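Local coordinates for molybdopterin molybdotransferase (Pyrococcus horikoshii, PDB 1UZ5), which probably catalyses the transfer of molybdate to adenylyl-molybdopterin, releasing AMP and yielding Mo-molybdopterin in the last steps of molybdenum cofactor synthesis, at residues Gly35-Glu40 with Lys176-Pro181; Asp57-Arg62 with Ile115-Val120; Gly81-Gly86 with Thr103-Pro108; Val249-Gly254 with Phe298-Tyr303. One frame throughout, in Å; residues are numbered along the deposited sequence.

Interaction 1. Residues Gly35-Glu40 with Lys176-Pro181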
loop_
_atom_site.group_PDB
_atom_site.type_symbol
_atom_site.label_atom_id
_atom_site.label_comp_id
_atom_site.label_asym_id
_atom_site.label_seq_id
_atom_site.Cartn_x
_atom_site.Cartn_y
_atom_site.Cartn_z
ATOM N N GLY A 35 4.665 -3.578 6.047
ATOM C CA GLY A 35 4.089 -4.344 4.959
ATOM C C GLY A 35 2.590 -4.587 5.055
ATOM O O GLY A 35 1.948 -4.870 4.045
ATOM N N ARG A 36 2.024 -4.481 6.253
ATOM C CA ARG A 36 0.592 -4.705 6.433
ATOM C C ARG A 36 -0.244 -3.508 5.983
ATOM O O ARG A 36 0.279 -2.420 5.751
ATOM C CB ARG A 36 0.290 -5.046 7.895
ATOM C CG ARG A 36 1.043 -6.268 8.409
ATOM C CD ARG A 36 0.677 -7.531 7.617
ATOM N NE ARG A 36 -0.714 -7.939 7.812
ATOM C CZ ARG A 36 -1.114 -8.815 8.732
ATOM N NH1 ARG A 36 -0.230 -9.382 9.543
ATOM N NH2 ARG A 36 -2.397 -9.129 8.841
ATOM N N ILE A 37 -1.549 -3.725 5.851
ATOM C CA ILE A 37 -2.469 -2.683 5.408
ATOM C C ILE A 37 -3.355 -2.230 6.569
ATOM O O ILE A 37 -4.035 -3.050 7.186
ATOM C CB ILE A 37 -3.390 -3.206 4.281
ATOM C CG1 ILE A 37 -2.549 -3.779 3.134
ATOM C CG2 ILE A 37 -4.285 -2.085 3.782
ATOM C CD1 ILE A 37 -1.653 -2.775 2.460
ATOM N N ALA A 38 -3.350 -0.928 6.850
ATOM C CA ALA A 38 -4.158 -0.369 7.938
ATOM C C ALA A 38 -5.644 -0.647 7.713
ATOM O O ALA A 38 -6.193 -0.316 6.662
ATOM C CB ALA A 38 -3.918 1.144 8.043
ATOM N N ALA A 39 -6.294 -1.245 8.707
ATOM C CA ALA A 39 -7.714 -1.566 8.599
ATOM C C ALA A 39 -8.628 -0.367 8.850
ATOM O O ALA A 39 -9.824 -0.430 8.582
ATOM C CB ALA A 39 -8.068 -2.703 9.552
ATOM N N GLU A 40 -8.069 0.723 9.368
ATOM C CA GLU A 40 -8.854 1.931 9.620
ATOM C C GLU A 40 -7.962 3.143 9.818
ATOM O O GLU A 40 -6.759 3.010 10.069
ATOM C CB GLU A 40 -9.752 1.759 10.849
ATOM C CG GLU A 40 -9.024 1.405 12.124
ATOM C CD GLU A 40 -9.958 1.320 13.322
ATOM O OE1 GLU A 40 -11.046 0.718 13.197
ATOM O OE2 GLU A 40 -9.597 1.846 14.396
ATOM N N LYS A 176 -4.217 -1.917 14.082
ATOM C CA LYS A 176 -5.249 -2.749 13.479
ATOM C C LYS A 176 -5.048 -2.847 11.979
ATOM O O LYS A 176 -5.124 -1.851 11.262
ATOM C CB LYS A 176 -6.635 -2.173 13.768
ATOM C CG LYS A 176 -7.070 -2.334 15.222
ATOM C CD LYS A 176 -8.479 -1.806 15.433
ATOM C CE LYS A 176 -8.947 -2.060 16.856
ATOM N NZ LYS A 176 -10.339 -1.592 17.070
ATOM N N VAL A 177 -4.784 -4.055 11.505
ATOM C CA VAL A 177 -4.568 -4.254 10.082
ATOM C C VAL A 177 -5.507 -5.328 9.543
ATOM O O VAL A 177 -6.039 -6.145 10.298
ATOM C CB VAL A 177 -3.105 -4.659 9.802
ATOM C CG1 VAL A 177 -2.162 -3.542 10.238
ATOM C CG2 VAL A 177 -2.772 -5.945 10.537
ATOM N N PHE A 178 -5.728 -5.306 8.236
ATOM C CA PHE A 178 -6.593 -6.297 7.612
ATOM C C PHE A 178 -5.883 -7.638 7.621
ATOM O O PHE A 178 -4.666 -7.704 7.413
ATOM C CB PHE A 178 -6.889 -5.926 6.158
ATOM C CG PHE A 178 -7.900 -4.834 5.992
ATOM C CD1 PHE A 178 -9.216 -5.020 6.396
ATOM C CD2 PHE A 178 -7.548 -3.635 5.377
ATOM C CE1 PHE A 178 -10.169 -4.031 6.187
ATOM C CE2 PHE A 178 -8.495 -2.637 5.163
ATOM C CZ PHE A 178 -9.809 -2.838 5.567
ATOM N N ARG A 179 -6.626 -8.704 7.890
ATOM C CA ARG A 179 -6.036 -10.034 7.835
ATOM C C ARG A 179 -5.836 -10.228 6.335
ATOM O O ARG A 179 -6.515 -9.589 5.531
ATOM C CB ARG A 179 -6.999 -11.085 8.389
ATOM C CG ARG A 179 -7.147 -11.041 9.900
ATOM C CD ARG A 179 -8.154 -12.068 10.387
ATOM N NE ARG A 179 -8.335 -12.001 11.833
ATOM C CZ ARG A 179 -7.426 -12.397 12.718
ATOM N NH1 ARG A 179 -6.266 -12.895 12.308
ATOM N NH2 ARG A 179 -7.676 -12.295 14.017
ATOM N N LYS A 180 -4.902 -11.081 5.946
ATOM C CA LYS A 180 -4.651 -11.272 4.524
ATOM C C LYS A 180 -5.700 -12.160 3.870
ATOM O O LYS A 180 -5.933 -13.282 4.308
ATOM C CB LYS A 180 -3.255 -11.865 4.313
ATOM C CG LYS A 180 -2.134 -10.946 4.779
ATOM C CD LYS A 180 -0.773 -11.594 4.622
ATOM C CE LYS A 180 0.337 -10.636 5.028
ATOM N NZ LYS A 180 1.676 -11.267 4.894
ATOM N N PRO A 181 -6.365 -11.650 2.824
ATOM C CA PRO A 181 -7.391 -12.420 2.111
ATOM C C PRO A 181 -6.701 -13.654 1.526
ATOM O O PRO A 181 -5.697 -13.530 0.823
ATOM C CB PRO A 181 -7.845 -11.461 1.013
ATOM C CG PRO A 181 -7.517 -10.108 1.564
ATOM C CD PRO A 181 -6.181 -10.333 2.201
HETATM O O HOH W 1 -2.567 -6.441 6.229
HETATM O O HOH W 2 -5.578 0.948 11.820
HETATM O O HOH W 3 -12.493 0.143 15.695
#
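The edge of a two-stranded antiparallel sheet, strands 25-29 and 174-178, is where Arg36, Ile37 and Ala39 of the loop 35-40 dock against Val177 and Phe178. A single beta bridge joins Ala38 and Val177: Phe178 N donates to Ile37 O at 3.0 Å, nearly along the C=O axis, and Ala39 N donates to Lys176 O at 2.9 Å. The ring of Phe178 receives Ala39 over one face, a CH-pi contact in which Ala39 CA stands 3.8 Å from the ring centroid, while Ile37 CG2 comes in at the ring edge. Arg36 bends at chi2 and chi3 (-61° and -66°), which folds its guanidinium back over Val177 CG2. In the guanidinium plane, NH2 reaches Phe178 O at 3.0 Å with an N-H...O angle of 166°, and the same NH2 forms a salt bridge to Glu26 of strand 25-29. A water links Arg36 NE, Ile37 N and Phe178 O, so that this carbonyl accepts from both the arginine and the water. An alanine in place of Arg36 would probably leave Glu26 without its salt-bridge mate and Phe178 O without its charged donor. Lys180 CE lies over the guanidinium face opposite Val177, yet Lys180 NZ stays 5.0 Å from Arg36 NE; Glu26 is likely to offset part of the positive charge gathered here.

Interaction 2. Residues Asp57-Arg62 with Ile115-Val120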
loop_
_atom_site.group_PDB
_atom_site.type_symbol
_atom_site.label_atom_id
_atom_site.label_comp_id
_atom_site.label_asym_id
_atom_site.label_seq_id
_atom_site.Cartn_x
_atom_site.Cartn_y
_atom_site.Cartn_z
ATOM N N ASP A 57 19.914 26.193 23.102
ATOM C CA ASP A 57 20.451 26.166 24.458
ATOM C C ASP A 57 20.399 27.620 24.914
ATOM O O ASP A 57 20.769 28.517 24.163
ATOM C CB ASP A 57 21.918 25.717 24.492
ATOM C CG ASP A 57 22.107 24.260 24.114
ATOM O OD1 ASP A 57 21.204 23.438 24.376
ATOM O OD2 ASP A 57 23.182 23.938 23.571
ATOM N N GLY A 58 19.943 27.862 26.134
ATOM C CA GLY A 58 19.888 29.231 26.603
ATOM C C GLY A 58 19.152 29.380 27.910
ATOM O O GLY A 58 19.249 28.527 28.792
ATOM N N TYR A 59 18.396 30.462 28.036
ATOM C CA TYR A 59 17.672 30.703 29.266
ATOM C C TYR A 59 16.184 30.891 29.085
ATOM O O TYR A 59 15.739 31.748 28.314
ATOM C CB TYR A 59 18.270 31.913 29.988
ATOM C CG TYR A 59 19.705 31.691 30.382
ATOM C CD1 TYR A 59 20.746 31.887 29.471
ATOM C CD2 TYR A 59 20.021 31.211 31.650
ATOM C CE1 TYR A 59 22.068 31.606 29.819
ATOM C CE2 TYR A 59 21.326 30.927 32.003
ATOM C CZ TYR A 59 22.345 31.122 31.090
ATOM O OH TYR A 59 23.635 30.825 31.469
ATOM N N ALA A 60 15.422 30.075 29.807
ATOM C CA ALA A 60 13.973 30.128 29.781
ATOM C C ALA A 60 13.597 31.319 30.640
ATOM O O ALA A 60 14.099 31.466 31.754
ATOM C CB ALA A 60 13.383 28.852 30.380
ATOM N N VAL A 61 12.706 32.157 30.127
ATOM C CA VAL A 61 12.277 33.345 30.855
ATOM C C VAL A 61 10.797 33.610 30.651
ATOM O O VAL A 61 10.149 32.982 29.820
ATOM C CB VAL A 61 13.010 34.616 30.350
ATOM C CG1 VAL A 61 14.514 34.419 30.396
ATOM C CG2 VAL A 61 12.552 34.944 28.920
ATOM N N ARG A 62 10.271 34.536 31.441
ATOM C CA ARG A 62 8.892 34.976 31.294
ATOM C C ARG A 62 9.146 36.189 30.392
ATOM O O ARG A 62 9.763 37.159 30.823
ATOM C CB ARG A 62 8.331 35.405 32.648
ATOM C CG ARG A 62 8.249 34.266 33.638
ATOM C CD ARG A 62 8.072 34.739 35.071
ATOM N NE ARG A 62 7.006 35.722 35.212
ATOM C CZ ARG A 62 6.140 35.744 36.220
ATOM N NH1 ARG A 62 6.206 34.828 37.180
ATOM N NH2 ARG A 62 5.205 36.681 36.268
ATOM N N ILE A 115 15.924 32.471 25.576
ATOM C CA ILE A 115 16.876 33.374 24.934
ATOM C C ILE A 115 18.185 32.622 24.735
ATOM O O ILE A 115 18.757 32.113 25.696
ATOM C CB ILE A 115 17.128 34.619 25.808
ATOM C CG1 ILE A 115 15.798 35.336 26.074
ATOM C CG2 ILE A 115 18.123 35.545 25.119
ATOM C CD1 ILE A 115 15.909 36.574 26.970
ATOM N N GLN A 116 18.638 32.534 23.487
ATOM C CA GLN A 116 19.874 31.832 23.157
ATOM C C GLN A 116 20.986 32.173 24.128
ATOM O O GLN A 116 21.091 33.302 24.598
ATOM C CB GLN A 116 20.348 32.182 21.748
ATOM C CG GLN A 116 19.396 31.815 20.639
ATOM C CD GLN A 116 19.933 32.227 19.284
ATOM O OE1 GLN A 116 20.951 31.711 18.827
ATOM N NE2 GLN A 116 19.256 33.173 18.638
ATOM N N PHE A 117 21.821 31.180 24.404
ATOM C CA PHE A 117 22.936 31.327 25.324
ATOM C C PHE A 117 23.802 32.542 24.983
ATOM O O PHE A 117 24.168 33.324 25.857
ATOM C CB PHE A 117 23.787 30.054 25.277
ATOM C CG PHE A 117 24.827 29.975 26.357
ATOM C CD1 PHE A 117 24.455 29.847 27.692
ATOM C CD2 PHE A 117 26.180 30.032 26.042
ATOM C CE1 PHE A 117 25.414 29.776 28.702
ATOM C CE2 PHE A 117 27.149 29.963 27.045
ATOM C CZ PHE A 117 26.763 29.835 28.378
ATOM N N GLU A 118 24.112 32.697 23.702
ATOM C CA GLU A 118 24.965 33.783 23.233
ATOM C C GLU A 118 24.361 35.184 23.286
ATOM O O GLU A 118 25.092 36.164 23.164
ATOM C CB GLU A 118 25.426 33.505 21.797
ATOM C CG GLU A 118 25.853 32.065 21.527
ATOM C CD GLU A 118 24.688 31.083 21.585
ATOM O OE1 GLU A 118 23.689 31.293 20.860
ATOM O OE2 GLU A 118 24.771 30.102 22.355
ATOM N N ASP A 119 23.048 35.295 23.467
ATOM C CA ASP A 119 22.426 36.615 23.499
ATOM C C ASP A 119 22.264 37.235 24.880
ATOM O O ASP A 119 21.521 38.200 25.047
ATOM C CB ASP A 119 21.068 36.591 22.790
ATOM C CG ASP A 119 21.189 36.273 21.312
ATOM O OD1 ASP A 119 22.101 36.824 20.663
ATOM O OD2 ASP A 119 20.371 35.482 20.795
ATOM N N VAL A 120 22.951 36.688 25.874
ATOM C CA VAL A 120 22.874 37.242 27.218
ATOM C C VAL A 120 24.271 37.228 27.806
ATOM O O VAL A 120 25.158 36.554 27.285
ATOM C CB VAL A 120 21.949 36.411 28.149
ATOM C CG1 VAL A 120 20.631 36.116 27.451
ATOM C CG2 VAL A 120 22.647 35.123 28.570
#
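Tyr59 and Phe117 meet obliquely, Tyr59 CE1 lying 3.6 Å from Phe117 CD1, and the tyrosine hydroxyl arrives at the edge of the phenylalanine ring, with OH 3.5 Å from Phe117 CE1. The first torsions place the rings: Tyr59 CG is anti to its own carbonyl carbon (chi1 -62°), Phe117 CG anti to its backbone N (chi1 -170°), and this brings CE1 of the tyrosine to CD1 of the phenylalanine. Val120 adds its CG2 methyl, 3.8 Å from Tyr59 CE1. Farther along, Val61 CG2 touches Ile115 CD1, the tip of an isoleucine chain extended at chi2.

Beneath the side chains, Tyr59 and Ile115 form an antiparallel hydrogen-bonded pair, with Tyr59 N bonded to Ile115 O at 2.9 Å and Ile115 N to Tyr59 O at 2.8 Å. Phe117 N then donates to Asp57 O. Gly58 CA approaches Ile115 O to 3.2 Å, and a side chain at this position would run into that oxygen.

Strand 58-61 lies between strands 113-116 and 97-101 in a mixed sheet. Its Tyr59 also touches Ile127 of strand 126-129 and, together with Phe117, Arg122 of strand 120-123; Ile115 packs on Ile129.

Interaction 3. Residues Gly81-Gly86 with Thr103-Pro108. With SO4 (sulfate ion), chain B.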
loop_
_atom_site.group_PDB
_atom_site.type_symbol
_atom_site.label_atom_id
_atom_site.label_comp_id
_atom_site.label_asym_id
_atom_site.label_seq_id
_atom_site.Cartn_x
_atom_site.Cartn_y
_atom_site.Cartn_z
ATOM N N GLY A 81 17.587 27.866 38.429
ATOM C CA GLY A 81 17.599 26.432 38.205
ATOM C C GLY A 81 17.915 26.088 36.768
ATOM O O GLY A 81 18.346 26.949 35.995
ATOM N N SER A 82 17.707 24.827 36.401
ATOM C CA SER A 82 17.990 24.401 35.033
ATOM C C SER A 82 17.112 23.229 34.620
ATOM O O SER A 82 16.549 22.534 35.463
ATOM C CB SER A 82 19.460 23.989 34.904
ATOM O OG SER A 82 19.716 22.828 35.685
ATOM N N VAL A 83 16.994 23.018 33.313
ATOM C CA VAL A 83 16.204 21.910 32.806
ATOM C C VAL A 83 16.979 21.256 31.681
ATOM O O VAL A 83 17.393 21.921 30.728
ATOM C CB VAL A 83 14.828 22.351 32.250
ATOM C CG1 VAL A 83 14.004 21.101 31.887
ATOM C CG2 VAL A 83 14.078 23.199 33.282
ATOM N N HIS A 84 17.192 19.950 31.803
ATOM C CA HIS A 84 17.910 19.213 30.778
ATOM C C HIS A 84 17.031 18.134 30.162
ATOM O O HIS A 84 15.955 17.825 30.667
ATOM C CB HIS A 84 19.190 18.600 31.352
ATOM C CG HIS A 84 20.267 19.607 31.613
ATOM N ND1 HIS A 84 20.266 20.430 32.719
ATOM C CD2 HIS A 84 21.353 19.957 30.884
ATOM C CE1 HIS A 84 21.305 21.245 32.660
ATOM N NE2 HIS A 84 21.980 20.980 31.555
ATOM N N ALA A 85 17.507 17.573 29.059
ATOM C CA ALA A 85 16.781 16.544 28.323
ATOM C C ALA A 85 16.150 15.475 29.187
ATOM O O ALA A 85 16.804 14.898 30.056
ATOM C CB ALA A 85 17.713 15.888 27.305
ATOM N N GLY A 86 14.868 15.214 28.938
ATOM C CA GLY A 86 14.150 14.174 29.658
ATOM C C GLY A 86 13.584 14.512 31.022
ATOM O O GLY A 86 12.837 13.718 31.592
ATOM N N THR A 103 18.589 22.599 24.480
ATOM C CA THR A 103 17.717 22.331 23.349
ATOM C C THR A 103 16.912 21.059 23.575
ATOM O O THR A 103 17.446 20.061 24.050
ATOM C CB THR A 103 18.531 22.176 22.052
ATOM O OG1 THR A 103 19.325 23.349 21.848
ATOM C CG2 THR A 103 17.608 21.987 20.860
ATOM N N GLY A 104 15.623 21.112 23.243
ATOM C CA GLY A 104 14.756 19.953 23.384
ATOM C C GLY A 104 14.119 19.763 24.747
ATOM O O GLY A 104 13.132 19.035 24.881
ATOM N N ALA A 105 14.671 20.421 25.758
ATOM C CA ALA A 105 14.159 20.294 27.121
ATOM C C ALA A 105 12.836 21.038 27.342
ATOM O O ALA A 105 12.511 21.984 26.620
ATOM C CB ALA A 105 15.217 20.771 28.106
ATOM N N MET A 106 12.085 20.602 28.349
ATOM C CA MET A 106 10.790 21.191 28.676
ATOM C C MET A 106 10.904 22.496 29.472
ATOM O O MET A 106 11.638 22.567 30.452
ATOM C CB MET A 106 9.969 20.188 29.480
ATOM C CG MET A 106 8.567 20.643 29.821
ATOM S SD MET A 106 7.619 19.298 30.555
ATOM C CE MET A 106 6.268 20.209 31.384
ATOM N N LEU A 107 10.169 23.525 29.065
ATOM C CA LEU A 107 10.233 24.790 29.795
ATOM C C LEU A 107 9.624 24.667 31.176
ATOM O O LEU A 107 8.605 24.007 31.362
ATOM C CB LEU A 107 9.499 25.907 29.041
ATOM C CG LEU A 107 10.260 26.651 27.936
ATOM C CD1 LEU A 107 10.727 25.694 26.849
ATOM C CD2 LEU A 107 9.345 27.720 27.354
ATOM N N PRO A 108 10.239 25.319 32.169
ATOM C CA PRO A 108 9.709 25.261 33.534
ATOM C C PRO A 108 8.428 26.101 33.602
ATOM O O PRO A 108 8.116 26.845 32.664
ATOM C CB PRO A 108 10.849 25.839 34.368
ATOM C CG PRO A 108 11.466 26.845 33.439
ATOM C CD PRO A 108 11.460 26.143 32.094
HETATM S S SO4 B . 21.329 17.624 27.793
HETATM O O1 SO4 B . 22.206 18.971 27.547
HETATM O O2 SO4 B . 21.306 16.955 26.507
HETATM O O3 SO4 B . 21.872 16.902 28.736
HETATM O O4 SO4 B . 20.016 18.134 28.079
HETATM O O HOH W 4 13.146 18.250 29.846
#
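Val83 to Ala85 and Ala105 to Pro108 run in roughly opposed directions, 153° apart, and come nearest at Ala85 and Ala105, whose CA atoms are 4.7 Å apart, without a direct backbone hydrogen bond between them. Val83 gives the largest share of the contact. Its CG1, anti to the backbone N (chi1 -174°), is directed at the second segment and lies 4.0 Å from Ala105 CB, with Met106 O pressed close to the same methyl. The other branch, CG2, meets the ring of Pro108 obliquely at CD, 4.1 Å away. Ala105 turns its methyl toward the opposite backbone, where CB rests 3.6 Å from Val83 O and also touches the carbonyl carbon of His84. An alanine at Val83 would probably open a gap beside Ala105 and Pro108, taking away both methyls that bridge the segments.

The contact lies within the MoeA N-terminal region, where the chain leaving strand 75-83 of a mixed sheet runs beside the loop that follows the parallel neighbour, strand 97-101. One water joins the two segments, donating to His84 O and accepting from Met106 N, each at 3.0 Å. On the other side of the His84-Ala85 peptide, Ala85 N donates a nearly straight bond (172°) to sulfate O4 at 2.8 Å. The sulfate, probably from the crystallisation liquor, stands near the edge of the His84 ring and is also bound by Ser102 OG.

Interaction 4. Residues Val249-Gly254 with Phe298-Tyr303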
loop_
_atom_site.group_PDB
_atom_site.type_symbol
_atom_site.label_atom_id
_atom_site.label_comp_id
_atom_site.label_asym_id
_atom_site.label_seq_id
_atom_site.Cartn_x
_atom_site.Cartn_y
_atom_site.Cartn_z
ATOM N N VAL A 249 -11.135 -16.986 -1.706
ATOM C CA VAL A 249 -11.272 -16.870 -3.149
ATOM C C VAL A 249 -10.459 -17.981 -3.800
ATOM O O VAL A 249 -9.411 -18.365 -3.292
ATOM C CB VAL A 249 -10.733 -15.510 -3.645
ATOM C CG1 VAL A 249 -10.713 -15.475 -5.172
ATOM C CG2 VAL A 249 -11.592 -14.382 -3.098
ATOM N N VAL A 250 -10.954 -18.507 -4.918
ATOM C CA VAL A 250 -10.248 -19.561 -5.639
ATOM C C VAL A 250 -9.937 -19.047 -7.039
ATOM O O VAL A 250 -10.795 -18.459 -7.698
ATOM C CB VAL A 250 -11.096 -20.855 -5.739
ATOM C CG1 VAL A 250 -10.350 -21.913 -6.565
ATOM C CG2 VAL A 250 -11.375 -21.397 -4.348
ATOM N N VAL A 251 -8.698 -19.231 -7.476
ATOM C CA VAL A 251 -8.310 -18.795 -8.807
ATOM C C VAL A 251 -7.691 -19.981 -9.527
ATOM O O VAL A 251 -6.782 -20.637 -9.011
ATOM C CB VAL A 251 -7.295 -17.629 -8.771
ATOM C CG1 VAL A 251 -6.902 -17.245 -10.193
ATOM C CG2 VAL A 251 -7.911 -16.421 -8.087
ATOM N N ILE A 252 -8.207 -20.253 -10.718
ATOM C CA ILE A 252 -7.746 -21.375 -11.527
ATOM C C ILE A 252 -7.255 -20.868 -12.876
ATOM O O ILE A 252 -7.890 -20.013 -13.490
ATOM C CB ILE A 252 -8.907 -22.373 -11.766
ATOM C CG1 ILE A 252 -9.544 -22.754 -10.426
ATOM C CG2 ILE A 252 -8.397 -23.616 -12.484
ATOM C CD1 ILE A 252 -10.893 -23.420 -10.544
ATOM N N SER A 253 -6.111 -21.375 -13.323
ATOM C CA SER A 253 -5.578 -21.000 -14.629
ATOM C C SER A 253 -5.303 -22.289 -15.398
ATOM O O SER A 253 -4.868 -23.289 -14.822
ATOM C CB SER A 253 -4.283 -20.191 -14.503
ATOM O OG SER A 253 -3.203 -21.012 -14.104
ATOM N N GLY A 254 -5.564 -22.269 -16.699
ATOM C CA GLY A 254 -5.333 -23.456 -17.498
ATOM C C GLY A 254 -6.039 -23.409 -18.836
ATOM O O GLY A 254 -5.968 -24.360 -19.616
ATOM N N PHE A 298 -12.558 -17.991 -9.883
ATOM C CA PHE A 298 -12.170 -17.469 -11.186
ATOM C C PHE A 298 -11.451 -18.541 -12.002
ATOM O O PHE A 298 -10.622 -19.284 -11.476
ATOM C CB PHE A 298 -11.230 -16.266 -11.022
ATOM C CG PHE A 298 -11.887 -15.048 -10.433
ATOM C CD1 PHE A 298 -12.422 -14.062 -11.258
ATOM C CD2 PHE A 298 -11.948 -14.875 -9.055
ATOM C CE1 PHE A 298 -13.006 -12.913 -10.718
ATOM C CE2 PHE A 298 -12.528 -13.730 -8.502
ATOM C CZ PHE A 298 -13.057 -12.747 -9.335
ATOM N N GLY A 299 -11.794 -18.618 -13.284
ATOM C CA GLY A 299 -11.157 -19.563 -14.186
ATOM C C GLY A 299 -10.493 -18.687 -15.229
ATOM O O GLY A 299 -11.175 -18.098 -16.067
ATOM N N LEU A 300 -9.170 -18.574 -15.171
ATOM C CA LEU A 300 -8.444 -17.719 -16.106
ATOM C C LEU A 300 -7.684 -18.502 -17.176
ATOM O O LEU A 300 -7.444 -19.700 -17.027
ATOM C CB LEU A 300 -7.450 -16.841 -15.337
ATOM C CG LEU A 300 -7.986 -16.079 -14.120
ATOM C CD1 LEU A 300 -6.846 -15.296 -13.486
ATOM C CD2 LEU A 300 -9.110 -15.147 -14.536
ATOM N N PRO A 301 -7.282 -17.818 -18.263
ATOM C CA PRO A 301 -6.537 -18.423 -19.374
ATOM C C PRO A 301 -5.202 -19.006 -18.913
ATOM O O PRO A 301 -4.620 -18.547 -17.926
ATOM C CB PRO A 301 -6.327 -17.252 -20.332
ATOM C CG PRO A 301 -7.501 -16.366 -20.060
ATOM C CD PRO A 301 -7.595 -16.408 -18.555
ATOM N N GLY A 302 -4.718 -20.009 -19.638
ATOM C CA GLY A 302 -3.451 -20.631 -19.298
ATOM C C GLY A 302 -2.244 -19.904 -19.869
ATOM O O GLY A 302 -1.136 -20.042 -19.353
ATOM N N TYR A 303 -2.441 -19.142 -20.943
ATOM C CA TYR A 303 -1.338 -18.395 -21.544
ATOM C C TYR A 303 -0.905 -17.338 -20.522
ATOM O O TYR A 303 -1.695 -16.478 -20.147
ATOM C CB TYR A 303 -1.793 -17.708 -22.832
ATOM C CG TYR A 303 -0.650 -17.155 -23.649
ATOM C CD1 TYR A 303 0.319 -18.007 -24.186
ATOM C CD2 TYR A 303 -0.520 -15.787 -23.873
ATOM C CE1 TYR A 303 1.389 -17.513 -24.920
ATOM C CE2 TYR A 303 0.553 -15.279 -24.610
ATOM C CZ TYR A 303 1.503 -16.150 -25.126
ATOM O OH TYR A 303 2.581 -15.664 -25.827
#
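Phe298 sets the edge of its ring against the neighbouring strand: Val249 CG1 lies near the ring plane, 4.1 Å from Phe298 CD2, and Val250 O is also at the edge. Val251 CG2 comes to the ring obliquely. Leu314, Val315 and Leu318 of helix 304-322 also pack against this phenylalanine. Phe298 projects from the same side of the sheet as Val251, Ser253 and Leu300, and its CG is anti to the carbonyl carbon (chi1 -68°). Farther along that side, Val251 CG1, anti to its backbone N (chi1 178°), touches Leu300 CD1 at 3.8 Å.

The backbones pair as parallel beta strands, 249-253 with 298-300, their axes 4.5 Å apart at closest approach and inclined by 20°. Bonds alternate between the strands. Phe298 N gives to Val250 O at 2.8 Å, Phe298 O accepts from Ile252 N, and Ile252 O in turn accepts from Leu300 N. Beyond the regular strand Gly254 N continues the pattern with a longer bond to Leu300 O, 3.2 Å. There the chains draw together, Gly254 N lying 3.7 Å from Gly302 CA, and a side chain on Gly302 would press against Gly254.

These strands are neighbours in the mixed sheet of the probable molybdopterin-binding domain, strand 249-253 lying between 182-188 and 295-300. Tyr303 holds the N-cap position of helix 304-322. The chemistry thus divides in two: hydrogen bonds between successive peptide groups fix the strand pairing, while on the side bearing Phe298, Val251 and Leu300 the side chains that meet across the strands are apolar, with Phe298 reaching helix 304-322.

Overall arrangement
The four contacts spread along an elongated chain. Interactions 2 and 3 both reach one mixed sheet in the MoeA N-terminal region, their centres 12 Å apart, and join directly through Asp57 OD1 and Thr103 N, a probable hydrogen bond of 2.7 Å, and through packing of Ala60 on Pro108. Interaction 3 is nested within the loop closed by interaction 2, and both lie inside the loop closed by interaction 1, although its centre is 48 Å and 40 Å from theirs. Interaction 4 follows in series, in the probable molybdopterin-binding domain, its centre about 71 Å from that of interaction 2. Interaction 1 thus closes a long excursion of the chain before strand 182-188 enters the sheet of interaction 4.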